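Local coordinates for putative polysaccharide biosynthesis protein with aminopeptidase-like domain (Clostridium acetobutylicum, PDB 3K9T) that binds one zinc ion per subunit and probably takes part in the biosynthesis of modified polysaccharides, with no peptidase activity expected despite its aminopeptidase-like fold, at residues Leu167-Glu171 with Thr233-Asn238; Glu171-Arg175 with Ala208-Ser212; Glu179-Thr185 with Asn244-Val250; Ile275-Val279 with Glu348-Ile353. One frame throughout, in Å; residues are numbered along the deposited sequence.

Contact 1 (Leu167-Glu171 with Thr233-Asn238); sequences LTYGE and TWLSRN
With CG set between its backbone N and carbonyl carbon (chi1 72°), Tyr169 reaches from strand to helix, where Trp234, its CG turned anti to the backbone N (chi1 -176°), swings its indole round so that the ring edge meets the tyrosine. Tyr169 CE1 arrives at that edge, 3.6 Å from Trp234 CD1, in an oblique pairing of the rings. Thr233 CG2 packs 4.0 Å from Tyr169 CE2. Tyrosine suits this place because its apolar ring ends in a polar hydroxyl: Arg237 NE, with OH in its guanidinium plane, donates an almost straight bond to Tyr169 OH (2.8 Å, 173°), and a water joins that oxygen to Glu171 OE1 and Asn238 ND2. The extended Glu171 carries its carboxylate to the indole, accepting a weak bond from Trp234 NE1 at OE2 (3.2 Å); its stronger partner is Arg221, by a salt bridge. Asn238 ND2 donates to Trp234 O (2.7 Å) and sits over the rim of one indole face. Helix 229-237 thus lies against the mixed sheet, Trp234 resting on Leu223 of strand 219-225, Tyr169 stacked with His54 of strand 52-57, and Leu235 touching Cys366 of the second subunit.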
loop_
_atom_site.group_PDB
_atom_site.type_symbol
_atom_site.label_atom_id
_atom_site.label_comp_id
_atom_site.label_asym_id
_atom_site.label_seq_id
_atom_site.Cartn_x
_atom_site.Cartn_y
_atom_site.Cartn_z
ATOM N N LEU A 167 -30.712 32.158 19.006
ATOM C CA LEU A 167 -30.362 31.269 17.913
ATOM C C LEU A 167 -31.139 29.964 18.059
ATOM O O LEU A 167 -31.051 29.296 19.095
ATOM C CB LEU A 167 -28.843 30.989 17.916
ATOM C CG LEU A 167 -28.261 30.017 16.872
ATOM C CD1 LEU A 167 -26.861 30.447 16.447
ATOM C CD2 LEU A 167 -28.259 28.624 17.379
ATOM N N THR A 168 -31.890 29.629 17.011
ATOM C CA THR A 168 -32.718 28.431 16.975
ATOM C C THR A 168 -31.965 27.222 16.458
ATOM O O THR A 168 -31.263 27.327 15.438
ATOM C CB THR A 168 -33.929 28.614 16.027
ATOM O OG1 THR A 168 -34.579 29.861 16.323
ATOM C CG2 THR A 168 -34.921 27.421 16.185
ATOM N N TYR A 169 -32.082 26.103 17.175
ATOM C CA TYR A 169 -31.712 24.804 16.596
ATOM C C TYR A 169 -32.732 23.749 16.998
ATOM O O TYR A 169 -33.341 23.845 18.065
ATOM C CB TYR A 169 -30.269 24.355 16.888
ATOM C CG TYR A 169 -29.946 23.918 18.303
ATOM C CD1 TYR A 169 -30.167 22.636 18.714
ATOM C CD2 TYR A 169 -29.358 24.769 19.186
ATOM C CE1 TYR A 169 -29.836 22.228 19.953
ATOM C CE2 TYR A 169 -29.018 24.362 20.451
ATOM C CZ TYR A 169 -29.257 23.099 20.828
ATOM O OH TYR A 169 -28.947 22.704 22.116
ATOM N N GLY A 170 -32.933 22.771 16.118
ATOM C CA GLY A 170 -33.864 21.671 16.363
ATOM C C GLY A 170 -33.169 20.320 16.512
ATOM O O GLY A 170 -32.129 20.072 15.916
ATOM N N GLU A 171 -33.789 19.421 17.256
ATOM C CA GLU A 171 -33.168 18.146 17.568
ATOM C C GLU A 171 -34.218 17.046 17.773
ATOM O O GLU A 171 -35.254 17.261 18.420
ATOM C CB GLU A 171 -32.348 18.347 18.832
ATOM C CG GLU A 171 -31.582 17.185 19.347
ATOM C CD GLU A 171 -30.697 17.585 20.548
ATOM O OE1 GLU A 171 -30.717 18.764 20.970
ATOM O OE2 GLU A 171 -29.936 16.736 21.044
ATOM N N THR A 233 -22.561 25.537 18.991
ATOM C CA THR A 233 -23.536 25.689 20.062
ATOM C C THR A 233 -24.026 24.353 20.612
ATOM O O THR A 233 -24.102 24.167 21.838
ATOM C CB THR A 233 -24.731 26.512 19.607
ATOM O OG1 THR A 233 -24.259 27.801 19.188
ATOM C CG2 THR A 233 -25.782 26.654 20.749
ATOM N N TRP A 234 -24.336 23.421 19.718
ATOM C CA TRP A 234 -24.829 22.141 20.152
ATOM C C TRP A 234 -23.769 21.385 20.934
ATOM O O TRP A 234 -24.057 20.849 22.004
ATOM C CB TRP A 234 -25.327 21.302 18.986
ATOM C CG TRP A 234 -25.914 20.028 19.454
ATOM C CD1 TRP A 234 -27.202 19.817 19.903
ATOM C CD2 TRP A 234 -25.239 18.795 19.579
ATOM N NE1 TRP A 234 -27.362 18.510 20.284
ATOM C CE2 TRP A 234 -26.168 17.859 20.116
ATOM C CE3 TRP A 234 -23.928 18.384 19.322
ATOM C CZ2 TRP A 234 -25.829 16.533 20.371
ATOM C CZ3 TRP A 234 -23.589 17.056 19.572
ATOM C CH2 TRP A 234 -24.543 16.149 20.089
ATOM N N LEU A 235 -22.547 21.340 20.396
ATOM C CA LEU A 235 -21.433 20.653 21.071
ATOM C C LEU A 235 -21.192 21.283 22.458
ATOM O O LEU A 235 -20.942 20.576 23.432
ATOM C CB LEU A 235 -20.154 20.657 20.205
ATOM C CG LEU A 235 -20.172 19.715 19.006
ATOM C CD1 LEU A 235 -19.034 19.955 18.013
ATOM C CD2 LEU A 235 -20.165 18.270 19.495
ATOM N N SER A 236 -21.324 22.603 22.553
ATOM C CA SER A 236 -21.044 23.289 23.821
ATOM C C SER A 236 -22.108 22.934 24.854
ATOM O O SER A 236 -21.882 23.045 26.037
ATOM C CB SER A 236 -20.941 24.830 23.651
ATOM O OG SER A 236 -22.212 25.462 23.513
ATOM N N ARG A 237 -23.264 22.499 24.388
ATOM C CA ARG A 237 -24.358 22.167 25.284
ATOM C C ARG A 237 -24.515 20.673 25.512
ATOM O O ARG A 237 -25.392 20.275 26.265
ATOM C CB ARG A 237 -25.652 22.793 24.733
ATOM C CG ARG A 237 -25.651 24.332 24.869
ATOM C CD ARG A 237 -26.512 25.040 23.843
ATOM N NE ARG A 237 -27.889 24.596 23.928
ATOM C CZ ARG A 237 -28.783 25.033 24.805
ATOM N NH1 ARG A 237 -28.465 25.955 25.713
ATOM N NH2 ARG A 237 -30.006 24.528 24.783
ATOM N N ASN A 238 -23.650 19.850 24.917
ATOM C CA ASN A 238 -23.821 18.401 24.982
ATOM C C ASN A 238 -22.512 17.614 25.158
ATOM O O ASN A 238 -22.366 16.493 24.645
ATOM C CB ASN A 238 -24.573 17.952 23.714
ATOM C CG ASN A 238 -25.998 18.463 23.669
ATOM O OD1 ASN A 238 -26.859 17.932 24.347
ATOM N ND2 ASN A 238 -26.258 19.485 22.850
HETATM O O HOH W 1 -29.314 20.225 22.644
HETATM O O HOH W 2 -29.143 16.960 23.488
#

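Contact 2 (Glu171-Arg175 with Ala208-Ser212)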
loop_
_atom_site.group_PDB
_atom_site.type_symbol
_atom_site.label_atom_id
_atom_site.label_comp_id
_atom_site.label_asym_id
_atom_site.label_seq_id
_atom_site.Cartn_x
_atom_site.Cartn_y
_atom_site.Cartn_z
ATOM N N GLU A 171 -33.789 19.421 17.256
ATOM C CA GLU A 171 -33.168 18.146 17.568
ATOM C C GLU A 171 -34.218 17.046 17.773
ATOM O O GLU A 171 -35.254 17.261 18.420
ATOM C CB GLU A 171 -32.348 18.347 18.832
ATOM C CG GLU A 171 -31.582 17.185 19.347
ATOM C CD GLU A 171 -30.697 17.585 20.548
ATOM O OE1 GLU A 171 -30.717 18.764 20.970
ATOM O OE2 GLU A 171 -29.936 16.736 21.044
ATOM N N TYR A 172 -33.952 15.870 17.212
ATOM C CA TYR A 172 -34.833 14.720 17.388
ATOM C C TYR A 172 -33.975 13.516 17.762
ATOM O O TYR A 172 -32.948 13.264 17.127
ATOM C CB TYR A 172 -35.612 14.447 16.117
ATOM C CG TYR A 172 -36.487 13.218 16.177
ATOM C CD1 TYR A 172 -37.341 12.989 17.257
ATOM C CD2 TYR A 172 -36.496 12.302 15.127
ATOM C CE1 TYR A 172 -38.134 11.873 17.295
ATOM C CE2 TYR A 172 -37.302 11.185 15.156
ATOM C CZ TYR A 172 -38.114 10.978 16.237
ATOM O OH TYR A 172 -38.905 9.868 16.246
ATOM N N TYR A 173 -34.378 12.816 18.815
ATOM C CA TYR A 173 -33.641 11.662 19.346
ATOM C C TYR A 173 -34.499 10.407 19.377
ATOM O O TYR A 173 -35.576 10.436 19.907
ATOM C CB TYR A 173 -33.212 11.946 20.766
ATOM C CG TYR A 173 -32.431 10.838 21.400
ATOM C CD1 TYR A 173 -31.129 10.570 20.996
ATOM C CD2 TYR A 173 -32.984 10.053 22.406
ATOM C CE1 TYR A 173 -30.409 9.570 21.568
ATOM C CE2 TYR A 173 -32.254 9.025 22.993
ATOM C CZ TYR A 173 -30.983 8.800 22.568
ATOM O OH TYR A 173 -30.254 7.805 23.135
ATOM N N ILE A 174 -34.013 9.328 18.781
ATOM C CA ILE A 174 -34.643 8.027 18.822
ATOM C C ILE A 174 -33.767 7.154 19.719
ATOM O O ILE A 174 -32.564 6.980 19.447
ATOM C CB ILE A 174 -34.702 7.379 17.431
ATOM C CG1 ILE A 174 -35.533 8.222 16.472
ATOM C CG2 ILE A 174 -35.266 5.965 17.496
ATOM C CD1 ILE A 174 -35.516 7.700 15.038
ATOM N N ARG A 175 -34.364 6.648 20.798
ATOM C CA ARG A 175 -33.690 5.706 21.711
ATOM C C ARG A 175 -33.677 4.276 21.141
ATOM O O ARG A 175 -34.724 3.699 20.823
ATOM C CB ARG A 175 -34.375 5.697 23.102
ATOM C CG ARG A 175 -33.658 4.893 24.190
ATOM C CD ARG A 175 -32.105 5.044 24.065
ATOM N NE ARG A 175 -31.378 4.798 25.312
ATOM C CZ ARG A 175 -30.856 3.633 25.689
ATOM N NH1 ARG A 175 -30.951 2.554 24.921
ATOM N NH2 ARG A 175 -30.235 3.542 26.860
ATOM N N ALA A 208 -35.285 10.326 9.393
ATOM C CA ALA A 208 -35.858 10.330 10.762
ATOM C C ALA A 208 -37.274 9.728 10.752
ATOM O O ALA A 208 -37.607 8.872 11.575
ATOM C CB ALA A 208 -35.868 11.741 11.353
ATOM N N LYS A 209 -38.062 10.134 9.763
ATOM C CA LYS A 209 -39.433 9.677 9.646
ATOM C C LYS A 209 -39.513 8.145 9.471
ATOM O O LYS A 209 -40.374 7.502 10.071
ATOM C CB LYS A 209 -40.104 10.406 8.487
ATOM C CG LYS A 209 -41.583 10.241 8.471
ATOM C CD LYS A 209 -42.238 10.683 7.162
ATOM C CE LYS A 209 -42.220 12.160 6.943
ATOM N NZ LYS A 209 -43.453 12.558 6.142
ATOM N N ALA A 210 -38.618 7.575 8.658
ATOM C CA ALA A 210 -38.543 6.120 8.472
ATOM C C ALA A 210 -38.012 5.390 9.735
ATOM O O ALA A 210 -38.601 4.420 10.175
ATOM C CB ALA A 210 -37.679 5.765 7.231
ATOM N N LEU A 211 -36.907 5.854 10.309
ATOM C CA LEU A 211 -36.300 5.190 11.471
ATOM C C LEU A 211 -37.213 5.140 12.698
ATOM O O LEU A 211 -37.216 4.163 13.440
ATOM C CB LEU A 211 -34.952 5.808 11.835
ATOM C CG LEU A 211 -33.742 5.348 11.024
ATOM C CD1 LEU A 211 -32.473 5.830 11.738
ATOM C CD2 LEU A 211 -33.718 3.848 10.858
ATOM N N SER A 212 -37.972 6.215 12.883
ATOM C CA SER A 212 -39.019 6.322 13.880
ATOM C C SER A 212 -39.936 5.124 13.969
ATOM O O SER A 212 -40.513 4.882 15.011
ATOM C CB SER A 212 -39.922 7.510 13.534
ATOM O OG SER A 212 -39.298 8.707 13.882
#
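The ring of Tyr172 meets the end of helix 194-211 at its edge rather than over a face. Near the ring plane lie Ala208 CB, 3.9 Å from Tyr172 CD2, and Ser212 OG, to which Tyr172 OH donates a hydrogen bond of 2.7 Å. The serine hydroxyl hands its own proton on: Ser212 OG donates to Ala208 O at 2.9 Å, from above the carbonyl plane, while Ser212 N bonds to the same oxygen at 3.0 Å. One carbonyl of the last helical turn therefore takes two donors, and the serine is fixed where it can accept from the phenol. The small methyl of Ala208 suits its place, since it lets the aromatic edge come close to the helix.

Two residues along the strand, Ile174 turns to the same side. Isoleucine suits the place because its extended CG1-CD1 arm (chi2 174°) spans the gap to the helix, ending in a methyl 3.8 Å from apolar Leu211 CB and 3.6 Å from Ser212 N. Ile174 and Leu211 cross at about a right angle, and Leu211 goes on to Ile350 of helix 336-355. A strand with helices on both faces, Tyr172 and Ile174 toward one and Tyr169 and Glu171 toward helix 229-237, is what an alpha/beta/alpha sandwich such as that of the zinc exopeptidase clan requires; here helix 194-211 forms the beta-alpha-beta crossover from strand 181-187 to strand 219-225.

Contact 3 (Glu179-Thr185 with Asn244-Val250); sequences EEEILLT and NIKMGLV
Two neighbouring parallel strands in the middle of the mixed sheet meet here, their pairing interrupted by a beta bulge. Glu181 pairs with Ile245 but Ile182 with Met247, so Lys246 is the extra residue. Before the bulge Glu181 N donates to Asn244 O (2.8 Å); at it, Lys246 N donates to Glu181 O. Beyond it the regular parallel pattern runs on, with Leu183 N to Met247 O (3.0 Å), Leu249 N to Leu183 O and Thr185 N to Leu249 O. Leu183 O lies 3.0 Å from Gly248 CA, on the side where a side chain would stand, which suits a residue without one.

On one face Leu184 and Leu249 lie side by side, CD2 of the first 3.7 Å from CB of the second, next to Ile182 and Met247, the latter present as selenomethionine. The other face has Leu183 CB on Ile245 CG2 (3.9 Å) and Thr185 beside Val250. Glu181, with CG anti to its backbone N (chi1 -165°), carries its carboxylate across Ile245, OE2 3.7 Å from CG1. This buried charge is met by a salt bridge to Arg221, and a water links its OE1 to Asn244 ND2. At the start of the two segments, where Lys246 is exposed and Glu180 partly so, Glu180 OE1 and Lys246 NZ form a salt bridge at 3.2 Å, weak as a hydrogen bond.

Strand 181-187 is bordered on its far side by strand 219-225, and strand 245-250 by strand 311-315. Helices 271-282 and 336-355 cover the face of Ile182, Met247 and Leu249, through Ile272, Tyr346 and Ile353.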
loop_
_atom_site.group_PDB
_atom_site.type_symbol
_atom_site.label_atom_id
_atom_site.label_comp_id
_atom_site.label_asym_id
_atom_site.label_seq_id
_atom_site.Cartn_x
_atom_site.Cartn_y
_atom_site.Cartn_z
ATOM N N GLU A 179 -27.365 2.836 24.034
ATOM C CA GLU A 179 -27.072 4.262 24.099
ATOM C C GLU A 179 -26.079 4.711 23.040
ATOM O O GLU A 179 -25.951 5.910 22.780
ATOM C CB GLU A 179 -26.458 4.640 25.448
ATOM C CG GLU A 179 -27.440 4.645 26.607
ATOM C CD GLU A 179 -26.832 5.133 27.942
ATOM O OE1 GLU A 179 -26.193 6.223 27.965
ATOM O OE2 GLU A 179 -27.040 4.422 28.966
ATOM N N GLU A 180 -25.330 3.781 22.459
ATOM C CA GLU A 180 -24.393 4.169 21.421
ATOM C C GLU A 180 -25.206 4.794 20.323
ATOM O O GLU A 180 -26.293 4.327 19.988
ATOM C CB GLU A 180 -23.598 2.997 20.923
ATOM C CG GLU A 180 -22.521 2.611 21.883
ATOM C CD GLU A 180 -22.169 1.162 21.767
ATOM O OE1 GLU A 180 -21.567 0.777 20.727
ATOM O OE2 GLU A 180 -22.516 0.430 22.729
ATOM N N GLU A 181 -24.665 5.857 19.771
ATOM C CA GLU A 181 -25.457 6.771 19.031
ATOM C C GLU A 181 -24.871 7.035 17.658
ATOM O O GLU A 181 -23.645 7.141 17.503
ATOM C CB GLU A 181 -25.478 8.054 19.847
ATOM C CG GLU A 181 -26.504 9.029 19.472
ATOM C CD GLU A 181 -26.499 10.222 20.397
ATOM O OE1 GLU A 181 -26.703 10.053 21.623
ATOM O OE2 GLU A 181 -26.326 11.344 19.882
ATOM N N ILE A 182 -25.751 7.116 16.668
ATOM C CA ILE A 182 -25.374 7.519 15.324
ATOM C C ILE A 182 -25.965 8.951 15.184
ATOM O O ILE A 182 -27.152 9.155 15.508
ATOM C CB ILE A 182 -25.958 6.571 14.256
ATOM C CG1 ILE A 182 -25.564 5.107 14.533
ATOM C CG2 ILE A 182 -25.633 7.062 12.849
ATOM C CD1 ILE A 182 -24.073 4.767 14.543
ATOM N N LEU A 183 -25.134 9.915 14.755
ATOM C CA LEU A 183 -25.498 11.330 14.629
ATOM C C LEU A 183 -25.643 11.721 13.156
ATOM O O LEU A 183 -24.745 11.484 12.346
ATOM C CB LEU A 183 -24.418 12.205 15.289
ATOM C CG LEU A 183 -24.587 13.751 15.322
ATOM C CD1 LEU A 183 -25.779 14.279 16.234
ATOM C CD2 LEU A 183 -23.260 14.416 15.686
ATOM N N LEU A 184 -26.778 12.314 12.800
ATOM C CA LEU A 184 -27.004 12.750 11.437
ATOM C C LEU A 184 -27.358 14.212 11.537
ATOM O O LEU A 184 -28.353 14.546 12.151
ATOM C CB LEU A 184 -28.142 11.945 10.801
ATOM C CG LEU A 184 -27.805 10.452 10.688
ATOM C CD1 LEU A 184 -29.012 9.676 10.337
ATOM C CD2 LEU A 184 -26.744 10.246 9.629
ATOM N N THR A 185 -26.546 15.082 10.948
ATOM C CA THR A 185 -26.736 16.507 11.103
ATOM C C THR A 185 -26.955 17.160 9.754
ATOM O O THR A 185 -26.513 16.650 8.722
ATOM C CB THR A 185 -25.505 17.159 11.787
ATOM O OG1 THR A 185 -24.471 17.433 10.822
ATOM C CG2 THR A 185 -24.961 16.255 12.876
ATOM N N ASN A 244 -20.934 8.781 23.690
ATOM C CA ASN A 244 -21.772 7.776 23.054
ATOM C C ASN A 244 -21.843 7.862 21.542
ATOM O O ASN A 244 -22.369 6.949 20.935
ATOM C CB ASN A 244 -23.215 7.895 23.541
ATOM C CG ASN A 244 -23.365 7.659 25.039
ATOM O OD1 ASN A 244 -22.640 6.870 25.632
ATOM N ND2 ASN A 244 -24.348 8.322 25.641
ATOM N N ILE A 245 -21.407 8.954 20.924
ATOM C CA ILE A 245 -21.548 9.081 19.467
ATOM C C ILE A 245 -20.492 8.228 18.750
ATOM O O ILE A 245 -19.307 8.545 18.717
ATOM C CB ILE A 245 -21.508 10.538 19.033
ATOM C CG1 ILE A 245 -22.663 11.285 19.718
ATOM C CG2 ILE A 245 -21.579 10.629 17.514
ATOM C CD1 ILE A 245 -22.476 12.798 19.751
ATOM N N LYS A 246 -20.944 7.110 18.196
ATOM C CA LYS A 246 -20.049 6.105 17.636
ATOM C C LYS A 246 -19.634 6.556 16.251
ATOM O O LYS A 246 -18.529 6.336 15.851
ATOM C CB LYS A 246 -20.754 4.737 17.572
ATOM C CG LYS A 246 -19.860 3.486 17.788
ATOM C CD LYS A 246 -20.331 2.213 16.942
ATOM C CE LYS A 246 -20.275 0.805 17.637
ATOM N NZ LYS A 246 -19.157 0.512 18.583
HETATM N N MSE A 247 -20.545 7.193 15.535
HETATM C CA MSE A 247 -20.312 7.618 14.176
HETATM C C MSE A 247 -21.347 8.676 13.751
HETATM O O MSE A 247 -22.336 8.919 14.430
HETATM C CB MSE A 247 -20.278 6.410 13.225
HETATM C CG MSE A 247 -21.497 5.481 13.190
HETATM SE SE MSE A 247 -21.094 3.856 12.177
HETATM C CE MSE A 247 -21.119 2.459 13.525
ATOM N N GLY A 248 -21.088 9.351 12.646
ATOM C CA GLY A 248 -22.004 10.378 12.193
ATOM C C GLY A 248 -21.816 10.760 10.747
ATOM O O GLY A 248 -20.788 10.475 10.172
ATOM N N LEU A 249 -22.833 11.399 10.175
ATOM C CA LEU A 249 -22.796 11.880 8.808
ATOM C C LEU A 249 -23.421 13.268 8.731
ATOM O O LEU A 249 -24.458 13.484 9.325
ATOM C CB LEU A 249 -23.576 10.921 7.879
ATOM C CG LEU A 249 -22.972 9.576 7.475
ATOM C CD1 LEU A 249 -24.001 8.745 6.740
ATOM C CD2 LEU A 249 -21.723 9.779 6.636
ATOM N N VAL A 250 -22.794 14.198 8.010
ATOM C CA VAL A 250 -23.380 15.495 7.737
ATOM C C VAL A 250 -24.014 15.409 6.313
ATOM O O VAL A 250 -23.347 15.097 5.318
ATOM C CB VAL A 250 -22.337 16.619 7.784
ATOM C CG1 VAL A 250 -22.961 17.927 7.324
ATOM C CG2 VAL A 250 -21.670 16.758 9.184
HETATM O O HOH W 3 -25.181 10.522 23.825
#

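Contact 4 (Ile275-Val279 with Glu348-Ile353); sequences IVEKV and EVIYTI
Two helical segments, Ile275-Val279 and Glu348-Ile353, pack with their axes 9.5 Å apart at the nearest point and their directions 123° from each other. Beta-branched residues suit the crossing point, where the CA atoms of Val276 and Val349 come within 6.0 Å.

Val276 CG2 rests 3.8 Å from Val349 CG2, and Val279 CG2 closes on the same methyl from the next turn. Ile275 spreads two branches over the partner helix: CG2 lies 3.7 Å from Thr352 CB, the two side chains sliding past each other in opposite directions, while CD1 reaches 3.6 Å to Ile353 CG1, crossing it at about a right angle. Thr352 can sit among these methyls because its hydroxyl, anti to its carbonyl carbon (chi1 -52°), turns back to donate to Glu348 O at 2.7 Å. The backbone Thr352 N reaches that oxygen from the opposite face of its plane. Glu348 contributes its aliphatic part, CG 3.7 Å from Val279 CG1; its chain bends at chi2, and the carboxylate forms a salt bridge with Arg417.

Arg417, Phe416 against Thr352 and Leu406 against Ile275 belong to the permutated winged helix-turn-helix region, which so abuts this pair. Apolar packing of helices over one face of a central sheet, as here, is typical of the layered alpha/beta/alpha fold of aminopeptidase-like domains.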
loop_
_atom_site.group_PDB
_atom_site.type_symbol
_atom_site.label_atom_id
_atom_site.label_comp_id
_atom_site.label_asym_id
_atom_site.label_seq_id
_atom_site.Cartn_x
_atom_site.Cartn_y
_atom_site.Cartn_z
ATOM N N ILE A 275 -18.104 1.436 6.186
ATOM C CA ILE A 275 -19.497 1.065 5.863
ATOM C C ILE A 275 -19.951 1.833 4.614
ATOM O O ILE A 275 -20.421 1.240 3.640
ATOM C CB ILE A 275 -20.476 1.349 7.018
ATOM C CG1 ILE A 275 -20.320 0.310 8.118
ATOM C CG2 ILE A 275 -21.929 1.382 6.521
ATOM C CD1 ILE A 275 -21.159 0.653 9.339
ATOM N N VAL A 276 -19.817 3.151 4.636
ATOM C CA VAL A 276 -20.269 3.915 3.467
ATOM C C VAL A 276 -19.539 3.489 2.169
ATOM O O VAL A 276 -20.173 3.370 1.135
ATOM C CB VAL A 276 -20.185 5.460 3.673
ATOM C CG1 VAL A 276 -20.449 6.187 2.331
ATOM C CG2 VAL A 276 -21.187 5.892 4.785
ATOM N N GLU A 277 -18.233 3.230 2.220
ATOM C CA GLU A 277 -17.523 2.891 0.966
ATOM C C GLU A 277 -17.942 1.505 0.465
ATOM O O GLU A 277 -18.022 1.299 -0.724
ATOM C CB GLU A 277 -16.014 3.020 1.119
ATOM C CG GLU A 277 -15.560 4.466 1.433
ATOM C CD GLU A 277 -14.156 4.514 1.997
ATOM O OE1 GLU A 277 -13.300 3.764 1.486
ATOM O OE2 GLU A 277 -13.905 5.290 2.947
ATOM N N LYS A 278 -18.285 0.599 1.383
ATOM C CA LYS A 278 -18.751 -0.732 1.027
ATOM C C LYS A 278 -20.142 -0.702 0.407
ATOM O O LYS A 278 -20.426 -1.487 -0.510
ATOM C CB LYS A 278 -18.731 -1.666 2.253
ATOM C CG LYS A 278 -18.889 -3.172 1.936
ATOM C CD LYS A 278 -17.827 -3.668 0.938
ATOM C CE LYS A 278 -17.820 -5.181 0.875
ATOM N NZ LYS A 278 -17.233 -5.715 -0.372
ATOM N N VAL A 279 -21.012 0.191 0.892
ATOM C CA VAL A 279 -22.330 0.375 0.272
ATOM C C VAL A 279 -22.159 0.935 -1.159
ATOM O O VAL A 279 -22.724 0.387 -2.135
ATOM C CB VAL A 279 -23.269 1.257 1.126
ATOM C CG1 VAL A 279 -24.523 1.591 0.354
ATOM C CG2 VAL A 279 -23.617 0.575 2.522
ATOM N N GLU A 348 -29.467 2.325 3.341
ATOM C CA GLU A 348 -28.610 1.135 3.184
ATOM C C GLU A 348 -27.414 1.222 4.121
ATOM O O GLU A 348 -26.950 0.212 4.686
ATOM C CB GLU A 348 -28.117 1.002 1.739
ATOM C CG GLU A 348 -27.485 -0.371 1.418
ATOM C CD GLU A 348 -28.444 -1.508 1.633
ATOM O OE1 GLU A 348 -29.647 -1.317 1.343
ATOM O OE2 GLU A 348 -28.011 -2.594 2.090
ATOM N N VAL A 349 -26.894 2.439 4.252
ATOM C CA VAL A 349 -25.856 2.693 5.215
ATOM C C VAL A 349 -26.350 2.307 6.609
ATOM O O VAL A 349 -25.642 1.579 7.313
ATOM C CB VAL A 349 -25.361 4.131 5.147
ATOM C CG1 VAL A 349 -24.546 4.502 6.390
ATOM C CG2 VAL A 349 -24.556 4.304 3.882
ATOM N N ILE A 350 -27.563 2.755 6.968
ATOM C CA ILE A 350 -28.134 2.537 8.301
ATOM C C ILE A 350 -28.407 1.064 8.507
ATOM O O ILE A 350 -28.076 0.524 9.556
ATOM C CB ILE A 350 -29.396 3.398 8.571
ATOM C CG1 ILE A 350 -28.995 4.878 8.738
ATOM C CG2 ILE A 350 -30.120 2.897 9.807
ATOM C CD1 ILE A 350 -30.161 5.934 8.754
ATOM N N TYR A 351 -28.974 0.409 7.498
ATOM C CA TYR A 351 -29.125 -1.053 7.529
ATOM C C TYR A 351 -27.768 -1.725 7.805
ATOM O O TYR A 351 -27.700 -2.654 8.585
ATOM C CB TYR A 351 -29.699 -1.571 6.201
ATOM C CG TYR A 351 -29.786 -3.088 6.077
ATOM C CD1 TYR A 351 -28.667 -3.861 5.726
ATOM C CD2 TYR A 351 -30.984 -3.749 6.288
ATOM C CE1 TYR A 351 -28.760 -5.239 5.608
ATOM C CE2 TYR A 351 -31.089 -5.144 6.161
ATOM C CZ TYR A 351 -29.980 -5.878 5.814
ATOM O OH TYR A 351 -30.078 -7.244 5.703
ATOM N N THR A 352 -26.689 -1.248 7.189
ATOM C CA THR A 352 -25.361 -1.865 7.392
ATOM C C THR A 352 -24.847 -1.626 8.829
ATOM O O THR A 352 -24.330 -2.528 9.497
ATOM C CB THR A 352 -24.349 -1.375 6.322
ATOM O OG1 THR A 352 -24.905 -1.565 5.012
ATOM C CG2 THR A 352 -23.038 -2.137 6.415
ATOM N N ILE A 353 -25.004 -0.401 9.299
ATOM C CA ILE A 353 -24.608 -0.044 10.646
ATOM C C ILE A 353 -25.283 -0.968 11.636
ATOM O O ILE A 353 -24.645 -1.491 12.531
ATOM C CB ILE A 353 -25.026 1.402 10.983
ATOM C CG1 ILE A 353 -24.168 2.400 10.227
ATOM C CG2 ILE A 353 -24.952 1.676 12.507
ATOM C CD1 ILE A 353 -24.789 3.803 10.251
#

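In the fold
Along the chain, strand 166-174 serves contact 1 and then contact 2, which share Glu171 but face helices on opposite sides of the sheet. After strand 181-187, helix 194-211 closes contact 2, the shortest loop of the four at 32 residues, within the span of contact 1. Helix 229-237 then closes contact 1, and strand 245-250 closes contact 3, which crosses both earlier contacts. Contact 4 follows in series, when helix 336-355 returns to helix 271-282. Contact 3 touches all the others: Ile245 meets Trp234 of contact 1, Glu181 meets Tyr173 of contact 2, and Ile182 and Met247 pack against Ile353 of contact 4. Leu211 of contact 2 also touches Ile350 of contact 4.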